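Local coordinates for putative oxidoreductase (PDB 3L6D), which is a putative oxidoreductase that probably binds NADP, as expected of its family, at residues Ser13-Gly18 against Phe71-Asn76. Residues are numbered along the deposited sequence; the frame is centred on the assembly and turned at random.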
# COMPACT_ATOMS: atom_id res chain seq x y z
N SER B 13 -14.73 -24.04 22.08
CA SER B 13 -13.87 -25.19 21.88
C SER B 13 -13.13 -24.89 20.58
O SER B 13 -13.62 -24.12 19.75
CB SER B 13 -14.69 -26.49 21.68
OG SER B 13 -15.36 -26.84 22.90
N VAL B 14 -11.94 -25.47 20.44
CA VAL B 14 -11.12 -25.28 19.24
C VAL B 14 -10.67 -26.66 18.79
O VAL B 14 -10.07 -27.42 19.56
CB VAL B 14 -9.86 -24.39 19.52
CG1 VAL B 14 -9.06 -24.14 18.20
CG2 VAL B 14 -10.25 -23.07 20.10
N ILE B 15 -10.93 -26.93 17.55
CA ILE B 15 -10.60 -28.17 16.97
C ILE B 15 -9.65 -27.97 15.82
O ILE B 15 -9.91 -27.30 14.87
CB ILE B 15 -11.85 -28.85 16.55
CG1 ILE B 15 -12.57 -29.37 17.76
CG2 ILE B 15 -11.55 -29.95 15.62
CD1 ILE B 15 -13.74 -30.03 17.43
N GLY B 16 -8.53 -28.62 15.97
CA GLY B 16 -7.42 -28.52 15.07
C GLY B 16 -6.45 -27.60 15.75
O GLY B 16 -6.75 -26.48 16.04
N LEU B 17 -5.26 -28.10 15.99
CA LEU B 17 -4.26 -27.33 16.68
C LEU B 17 -2.99 -27.39 15.90
O LEU B 17 -2.00 -27.91 16.36
CB LEU B 17 -4.01 -27.93 18.04
CG LEU B 17 -5.21 -28.45 18.80
CD1 LEU B 17 -4.85 -29.07 20.09
CD2 LEU B 17 -6.24 -27.36 18.98
N GLY B 18 -3.05 -26.78 14.74
CA GLY B 18 -1.93 -26.43 13.91
C GLY B 18 -1.59 -25.03 14.34
O GLY B 18 -2.09 -24.56 15.32
N PHE B 71 -13.33 -24.36 14.10
CA PHE B 71 -12.65 -25.40 13.29
C PHE B 71 -11.49 -24.78 12.50
O PHE B 71 -11.67 -23.79 11.82
CB PHE B 71 -13.55 -26.00 12.22
CG PHE B 71 -14.48 -27.07 12.69
CD1 PHE B 71 -15.08 -27.02 13.92
CD2 PHE B 71 -14.85 -28.07 11.81
CE1 PHE B 71 -15.98 -28.02 14.33
CE2 PHE B 71 -15.74 -29.07 12.19
CZ PHE B 71 -16.31 -29.04 13.47
N VAL B 72 -10.30 -25.36 12.62
CA VAL B 72 -9.17 -24.86 11.86
C VAL B 72 -8.39 -26.10 11.45
O VAL B 72 -7.50 -26.55 12.15
CB VAL B 72 -8.24 -23.89 12.67
CG1 VAL B 72 -7.49 -22.99 11.68
CG2 VAL B 72 -8.97 -23.04 13.67
N LEU B 73 -8.74 -26.64 10.30
CA LEU B 73 -8.27 -27.98 9.92
C LEU B 73 -7.44 -27.90 8.66
O LEU B 73 -7.35 -26.83 8.06
CB LEU B 73 -9.46 -28.91 9.71
CG LEU B 73 -10.22 -29.21 11.01
CD1 LEU B 73 -11.61 -29.72 10.71
CD2 LEU B 73 -9.48 -30.17 11.93
N LEU B 74 -6.81 -29.02 8.29
CA LEU B 74 -5.90 -29.01 7.15
C LEU B 74 -6.64 -28.59 5.89
O LEU B 74 -6.25 -27.63 5.23
CB LEU B 74 -5.22 -30.38 6.91
CG LEU B 74 -4.15 -30.34 5.78
CD1 LEU B 74 -3.04 -29.29 6.05
CD2 LEU B 74 -3.52 -31.71 5.49
N ASP B 75 -7.72 -29.30 5.57
CA ASP B 75 -8.44 -29.02 4.33
C ASP B 75 -9.89 -29.47 4.43
O ASP B 75 -10.34 -29.92 5.50
CB ASP B 75 -7.72 -29.69 3.15
CG ASP B 75 -7.55 -31.19 3.34
OD1 ASP B 75 -8.25 -31.79 4.20
OD2 ASP B 75 -6.71 -31.78 2.61
N ASN B 76 -10.60 -29.41 3.31
CA ASN B 76 -11.99 -29.82 3.29
C ASN B 76 -12.12 -31.31 3.61
O ASN B 76 -13.01 -31.69 4.35
CB ASN B 76 -12.67 -29.47 1.96
CG ASN B 76 -14.15 -29.15 2.13
OD1 ASN B 76 -14.49 -28.18 2.81
ND2 ASN B 76 -15.03 -29.96 1.52
O HOH W 1 -4.63 -25.09 13.01
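Leu73 has CG anti to its carbonyl carbon (chi1 -67°), and its methyl CD2 comes to lie 4.2 Å from CG2 of Ile15. Ile15 carries CD1 anti to CA (chi2 -180°), extended to 4.3 Å from CE1 of Phe71, which it meets obliquely. Ile15 and Phe71 are paired in parallel, with both side chains on the same face of the sheet. Helix 76-84 packs on Phe71 and Leu73 there. Between these segments one backbone hydrogen bond, Val72 N to Ile15 O, 3.0 Å and nearly straight, continues the ladder of strands 12-15 and 68-71. Just beyond it, CA of Gly16 makes a CH...O contact of 3.5 Å with Val72 O. Gly16 has no side chain, which lets Val72 O come this close. Its backbone (phi 101°) is one that would press a beta carbon against Ile15 O. The two segments then part. A water links them: it accepts from Gly18 N at 2.9 Å and donates weakly to Val72 O. The side chain of Val72 packs on Met20 and Met24 of helix 19-30. At the far end, Asp75 caps helix 76-84 through OD1 to Ala78 N. Gly16 and Gly18 match a GxGxxG pattern, with Gly18 at the N-cap of helix 19-30. The whole is consistent with the first beta-alpha turn of a Rossmann fold, set beside the C-terminal end of its fourth strand, where dinucleotide cofactors bind in this family.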